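Local coordinates for ferredoxin NADP reductase (Plasmodium falciparum, PDB 3JQQ) that catalyses electron transfer between ferredoxin and NADP(H) in the apicoplast, using an FAD cofactor, and may serve the last step of isoprenoid precursor synthesis, at the interface of chains A and B. Numbering follows the deposited sequence. Chains: chain A/B, Ferredoxin NADP reductase.

Contact 1: the interface of chains A and B. Residues chain A 255-256, 258, 260-261, 292; chain B 255-256, 258.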
ATOM      1  N   THR A 255     -18.322  11.309  -2.641  1.00 30.37           N
ATOM      2  CA  THR A 255     -17.119  12.107  -2.420  1.00 30.28           C
ATOM      3  C   THR A 255     -16.213  11.499  -1.356  1.00 29.82           C
ATOM      4  O   THR A 255     -16.661  11.161  -0.261  1.00 29.94           O
ATOM      5  CB  THR A 255     -17.475  13.555  -2.005  1.00 30.36           C
ATOM      6  OG1 THR A 255     -17.844  14.309  -3.160  1.00 31.02           O
ATOM      7  CG2 THR A 255     -16.282  14.223  -1.340  1.00 30.73           C
ATOM      8  N   SER A 256     -14.936  11.354  -1.693  1.00 29.07           N
ATOM      9  CA  SER A 256     -13.928  11.013  -0.704  1.00 28.22           C
ATOM     10  C   SER A 256     -13.249  12.311  -0.287  1.00 27.67           C
ATOM     11  O   SER A 256     -13.144  13.237  -1.081  1.00 27.56           O
ATOM     12  CB  SER A 256     -12.907  10.029  -1.281  1.00 28.24           C
ATOM     13  OG  SER A 256     -13.494   8.758  -1.503  1.00 27.90           O
ATOM     14  N   TYR A 258      -9.758  13.434   1.889  1.00 25.49           N
ATOM     15  CA  TYR A 258      -8.562  12.989   2.594  1.00 25.28           C
ATOM     16  C   TYR A 258      -7.661  14.149   2.998  1.00 25.53           C
ATOM     17  O   TYR A 258      -8.022  15.311   2.831  1.00 25.47           O
ATOM     18  CB  TYR A 258      -7.775  12.001   1.739  1.00 24.92           C
ATOM     19  CG  TYR A 258      -8.451  10.666   1.535  1.00 23.99           C
ATOM     20  CD1 TYR A 258      -8.813  10.224   0.272  1.00 23.33           C
ATOM     21  CD2 TYR A 258      -8.725   9.842   2.617  1.00 22.54           C
ATOM     22  CE1 TYR A 258      -9.425   8.998   0.086  1.00 22.36           C
ATOM     23  CE2 TYR A 258      -9.335   8.619   2.445  1.00 22.17           C
ATOM     24  CZ  TYR A 258      -9.682   8.199   1.178  1.00 21.99           C
ATOM     25  OH  TYR A 258     -10.294   6.978   1.013  1.00 20.71           O
ATOM     26  N   GLN A 260      -4.981  15.409   1.730  1.00 27.69           N
ATOM     27  CA  GLN A 260      -4.626  16.320   0.631  1.00 28.38           C
ATOM     28  C   GLN A 260      -5.726  17.346   0.401  1.00 28.76           C
ATOM     29  O   GLN A 260      -5.455  18.526   0.186  1.00 28.72           O
ATOM     30  CB  GLN A 260      -4.397  15.570  -0.689  1.00 28.38           C
ATOM     31  CG  GLN A 260      -3.624  14.278  -0.582  1.00 28.79           C
ATOM     32  CD  GLN A 260      -4.514  13.107  -0.241  1.00 29.21           C
ATOM     33  OE1 GLN A 260      -5.175  12.534  -1.111  1.00 28.96           O
ATOM     34  NE2 GLN A 260      -4.532  12.737   1.033  1.00 29.18           N
ATOM     35  N   ASP A 261      -6.969  16.877   0.429  1.00 29.36           N
ATOM     36  CA  ASP A 261      -8.128  17.720   0.165  1.00 30.13           C
ATOM     37  C   ASP A 261      -8.266  18.828   1.207  1.00 30.82           C
ATOM     38  O   ASP A 261      -8.731  19.927   0.901  1.00 30.83           O
ATOM     39  CB  ASP A 261      -9.393  16.863   0.114  1.00 29.92           C
ATOM     40  CG  ASP A 261      -9.295  15.748  -0.915  1.00 29.84           C
ATOM     41  OD1 ASP A 261      -9.056  16.053  -2.101  1.00 29.44           O
ATOM     42  OD2 ASP A 261      -9.455  14.567  -0.540  1.00 29.26           O
ATOM     43  N   LYS A 292      -1.447  16.313  -5.276  1.00 37.15           N
ATOM     44  CA  LYS A 292      -2.263  17.467  -4.914  1.00 37.75           C
ATOM     45  C   LYS A 292      -1.477  18.497  -4.101  1.00 38.36           C
ATOM     46  O   LYS A 292      -1.641  19.701  -4.294  1.00 38.38           O
ATOM     47  CB  LYS A 292      -3.526  17.031  -4.165  1.00 37.65           C
ATOM     48  CG  LYS A 292      -4.634  18.076  -4.176  1.00 37.29           C
ATOM     49  CD  LYS A 292      -5.940  17.521  -3.624  1.00 36.63           C
ATOM     50  CE  LYS A 292      -6.466  16.370  -4.475  1.00 36.28           C
ATOM     51  NZ  LYS A 292      -7.953  16.247  -4.376  1.00 35.62           N
TER
ATOM     52  N   THR B 255     -11.414  18.198  -2.879  1.00 30.60           N
ATOM     53  CA  THR B 255     -12.157  16.942  -2.894  1.00 30.51           C
ATOM     54  C   THR B 255     -11.453  15.853  -3.695  1.00 30.02           C
ATOM     55  O   THR B 255     -10.728  16.136  -4.649  1.00 30.17           O
ATOM     56  CB  THR B 255     -13.570  17.125  -3.484  1.00 30.62           C
ATOM     57  OG1 THR B 255     -14.216  15.848  -3.555  1.00 31.09           O
ATOM     58  CG2 THR B 255     -13.485  17.716  -4.881  1.00 31.05           C
ATOM     59  N   SER B 256     -11.678  14.606  -3.298  1.00 29.26           N
ATOM     60  CA  SER B 256     -11.182  13.456  -4.038  1.00 28.43           C
ATOM     61  C   SER B 256     -12.362  12.653  -4.570  1.00 27.77           C
ATOM     62  O   SER B 256     -13.443  12.666  -3.981  1.00 27.70           O
ATOM     63  CB  SER B 256     -10.306  12.573  -3.145  1.00 28.47           C
ATOM     64  OG  SER B 256      -9.076  13.213  -2.846  1.00 28.41           O
ATOM     65  N   TYR B 258     -12.916   8.753  -6.141  1.00 25.37           N
ATOM     66  CA  TYR B 258     -12.358   7.456  -6.507  1.00 25.00           C
ATOM     67  C   TYR B 258     -13.444   6.490  -6.986  1.00 25.09           C
ATOM     68  O   TYR B 258     -14.600   6.882  -7.155  1.00 24.93           O
ATOM     69  CB  TYR B 258     -11.567   6.867  -5.334  1.00 24.86           C
ATOM     70  CG  TYR B 258     -10.274   7.603  -5.026  1.00 24.38           C
ATOM     71  CD1 TYR B 258      -9.305   7.780  -6.005  1.00 24.04           C
ATOM     72  CD2 TYR B 258     -10.018   8.107  -3.755  1.00 24.02           C
ATOM     73  CE1 TYR B 258      -8.122   8.447  -5.734  1.00 23.79           C
ATOM     74  CE2 TYR B 258      -8.832   8.775  -3.473  1.00 24.04           C
ATOM     75  CZ  TYR B 258      -7.888   8.940  -4.468  1.00 23.89           C
ATOM     76  OH  TYR B 258      -6.705   9.600  -4.201  1.00 23.50           O
TER
HETATM   77  O   HOH W   1      -6.727  12.296  -3.333  1.00 28.89           O
HETATM   78  O   HOH W   2      -8.882  19.118  -4.401  1.00 49.48           O

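Contact 2: the interface of chains A and B. Residues chain A 97-99; chain B 96-99.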
ATOM      1  N   GLN A  97      12.924 -17.301   6.651  1.00 35.95           N
ATOM      2  CA  GLN A  97      12.949 -16.699   5.322  1.00 35.03           C
ATOM      3  C   GLN A  97      13.941 -15.542   5.260  1.00 37.05           C
ATOM      4  O   GLN A  97      14.349 -15.120   4.180  1.00 39.85           O
ATOM      5  CB  GLN A  97      11.553 -16.216   4.927  1.00 33.32           C
ATOM      6  CG  GLN A  97      10.504 -17.316   4.884  1.00 28.05           C
ATOM      7  CD  GLN A  97       9.135 -16.800   4.488  1.00 27.37           C
ATOM      8  OE1 GLN A  97       8.955 -15.607   4.242  1.00 27.91           O
ATOM      9  NE2 GLN A  97       8.160 -17.700   4.426  1.00 27.51           N
ATOM     10  N   ARG A  98      14.325 -15.034   6.427  1.00 37.76           N
ATOM     11  CA  ARG A  98      15.268 -13.926   6.507  1.00 37.70           C
ATOM     12  C   ARG A  98      14.832 -12.764   5.622  1.00 37.10           C
ATOM     13  O   ARG A  98      15.558 -12.357   4.714  1.00 37.23           O
ATOM     14  CB  ARG A  98      16.673 -14.389   6.115  1.00 38.02           C
ATOM     15  CG  ARG A  98      17.236 -15.486   7.001  1.00 39.29           C
ATOM     16  CD  ARG A  98      18.629 -15.899   6.554  1.00 41.32           C
ATOM     17  NE  ARG A  98      19.190 -16.946   7.402  1.00 42.99           N
ATOM     18  CZ  ARG A  98      19.918 -16.716   8.490  1.00 43.91           C
ATOM     19  NH1 ARG A  98      20.177 -15.471   8.865  1.00 44.35           N
ATOM     20  NH2 ARG A  98      20.387 -17.731   9.203  1.00 44.31           N
ATOM     21  N   CYS A  99      13.645 -12.234   5.890  1.00 36.07           N
ATOM     22  CA  CYS A  99      13.112 -11.121   5.121  1.00 34.95           C
ATOM     23  C   CYS A  99      12.779 -10.011   6.091  1.00 33.49           C
ATOM     24  O   CYS A  99      12.067 -10.233   7.070  1.00 33.41           O
ATOM     25  CB  CYS A  99      11.863 -11.546   4.351  1.00 35.31           C
ATOM     26  SG  CYS A  99      12.132 -12.892   3.175  1.00 37.31           S
TER
ATOM     27  N   LYS B  96      21.000 -15.378   1.248  1.00 62.05           N
ATOM     28  CA  LYS B  96      19.879 -16.321   1.255  1.00 60.84           C
ATOM     29  C   LYS B  96      18.535 -15.672   1.583  1.00 59.60           C
ATOM     30  O   LYS B  96      17.785 -16.157   2.431  1.00 59.52           O
ATOM     31  CB  LYS B  96      20.166 -17.503   2.185  1.00 61.07           C
ATOM     32  CG  LYS B  96      21.064 -18.557   1.552  1.00 61.51           C
ATOM     33  CD  LYS B  96      21.644 -19.515   2.579  1.00 62.15           C
ATOM     34  CE  LYS B  96      22.631 -20.471   1.921  1.00 62.57           C
ATOM     35  NZ  LYS B  96      23.390 -21.279   2.919  1.00 62.75           N
ATOM     36  N   GLN B  97      18.246 -14.570   0.896  1.00 57.79           N
ATOM     37  CA  GLN B  97      16.951 -13.905   0.989  1.00 55.85           C
ATOM     38  C   GLN B  97      15.940 -14.571   0.065  1.00 54.09           C
ATOM     39  O   GLN B  97      15.905 -14.274  -1.129  1.00 54.01           O
ATOM     40  CB  GLN B  97      17.069 -12.440   0.564  1.00 56.09           C
ATOM     41  CG  GLN B  97      17.602 -11.484   1.610  1.00 56.43           C
ATOM     42  CD  GLN B  97      17.482 -10.036   1.162  1.00 56.90           C
ATOM     43  OE1 GLN B  97      18.485  -9.355   0.950  1.00 57.03           O
ATOM     44  NE2 GLN B  97      16.250  -9.566   0.999  1.00 57.07           N
ATOM     45  N   ARG B  98      15.118 -15.465   0.601  1.00 51.61           N
ATOM     46  CA  ARG B  98      13.993 -15.987  -0.168  1.00 49.03           C
ATOM     47  C   ARG B  98      12.726 -15.228   0.203  1.00 46.68           C
ATOM     48  O   ARG B  98      11.941 -15.676   1.037  1.00 46.59           O
ATOM     49  CB  ARG B  98      13.811 -17.492   0.040  1.00 49.40           C
ATOM     50  CG  ARG B  98      14.776 -18.343  -0.775  1.00 50.19           C
ATOM     51  CD  ARG B  98      14.254 -19.759  -0.976  1.00 51.59           C
ATOM     52  NE  ARG B  98      13.900 -20.402   0.286  1.00 52.79           N
ATOM     53  CZ  ARG B  98      13.833 -21.719   0.458  1.00 53.50           C
ATOM     54  NH1 ARG B  98      14.102 -22.536  -0.552  1.00 53.71           N
ATOM     55  NH2 ARG B  98      13.502 -22.220   1.642  1.00 53.60           N
ATOM     56  N   CYS B  99      12.542 -14.074  -0.429  1.00 43.52           N
ATOM     57  CA  CYS B  99      11.467 -13.157  -0.074  1.00 40.30           C
ATOM     58  C   CYS B  99      10.517 -12.941  -1.247  1.00 38.24           C
ATOM     59  O   CYS B  99      10.743 -12.080  -2.097  1.00 38.02           O
ATOM     60  CB  CYS B  99      12.069 -11.834   0.386  1.00 40.27           C
ATOM     61  SG  CYS B  99      13.413 -12.095   1.558  1.00 39.04           S
TER

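Contact 1: the interface of chains A and B
The rings of A:Tyr258 and B:Tyr258 meet edge to edge, tilted by about 43°, with A:Tyr258 CE1 3.6 Å from B:Tyr258 CE2; B:Tyr258 CD2 and A:Tyr258 CE1 each lie in the plane of the opposite ring. In this type 1 ferredoxin–NADP reductase, both tyrosines belong to NADP(H) pockets, so the two sites adjoin at the dimer axis. Beside the rings, A:Ser256 and B:Ser256 form an antiparallel beta bridge, the amide N of each giving a hydrogen bond to the other's O (3.0 Å).

The carboxylate of A:Asp261 stands beside the bridge, next to B:Ser256. OD2 takes the hydroxyl OG of B:Ser256 on its syn lone pair (2.7 Å) and the backbone N of A:Tyr258 on its anti lone pair (2.7 Å, 172° at the hydrogen). The latter bond resembles a capping box at the start of helix 259-265, and it fixes the carboxylate's rotation. From helix 289-298, A:Lys292, its chain bent at chi3 (-62°), brings NZ nearly along the C-O axis of A:Asp261 OD1 in a salt bridge. The same NZ hydrogen-bonds the carbonyl O of B:Thr255 at 2.8 Å, and this positive charge would be expected to stabilise the carboxylate. Water 1 joins B:Ser256 OG (2.6 Å) to the phenol OH of B:Tyr258 and the amide OE1 of A:Gln260, while water 2 links A:Lys292 NZ with B:Thr255 N.

Contact 2: the interface of chains A and B
Both A:Cys99 and B:Cys99 hold SG anti to their own carbonyl carbon and beside the backbone N (chi1 -60° and -47°), and these torsions turn the two sulfurs tip to tip. They are joined covalently, SG of A:Cys99 to SG of B:Cys99 at 2.2 Å, in an interchain disulfide. About the sulfur-sulfur bond, the two CB atoms stand roughly at right angles, with a CB-SG-SG-CB torsion of about -101°, which is the left-handed sense and lies near the value at which sulfur lone pairs repel each other least. The bridge brings the backbones close, with CA of A:Cys99 5.8 Å from CA of B:Cys99.

Around the sulfurs the two loops pass each other with little further grip. The carbonyl O of B:Arg98 comes to 3.5 Å from SG of A:Cys99, and CB of A:Gln97 lies 3.9 Å from that same O. On the other flank, the methylene CG of B:Gln97 stands 3.8 Å from the carbonyl O of A:Arg98. These are van der Waals approaches: no nitrogen or oxygen of one segment comes within bonding reach of the other, so the covalent link carries this patch. A:Arg98 has a left-handed backbone conformation with positive phi, whereas B:Arg98 has negative phi, so the two loops enter the disulfide by different paths despite their identical sequence. The segment is basic, but the side chains of B:Lys96 and of the arginines of both chains extend away from the disulfide. Cys99 directly precedes the FAD-binding run from Ala100 to Ser104, which includes strand 101-104. The disulfide converts the monomeric enzyme into a covalent homodimer, tying its two flavin-binding domains together through the loops that carry Cys99.

Contact 1 and contact 2 lie about 38 Å apart, measured between the centres of their C-alpha atoms, and share no residue or secondary-structure element. They sit at opposite ends of one two-fold interface: contact 1 joins the NADP-binding regions, contact 2 the loops leading into the FAD-binding strands. The first relies on polar and water-mediated bonding, the second on a covalent link that should depend on oxidising conditions. Holding the chains at both ends would limit hinging between subunits. Because contact 1 uses residues of the nucleotide pocket, dimerisation may influence NADP(H) binding, although the structure alone does not show this.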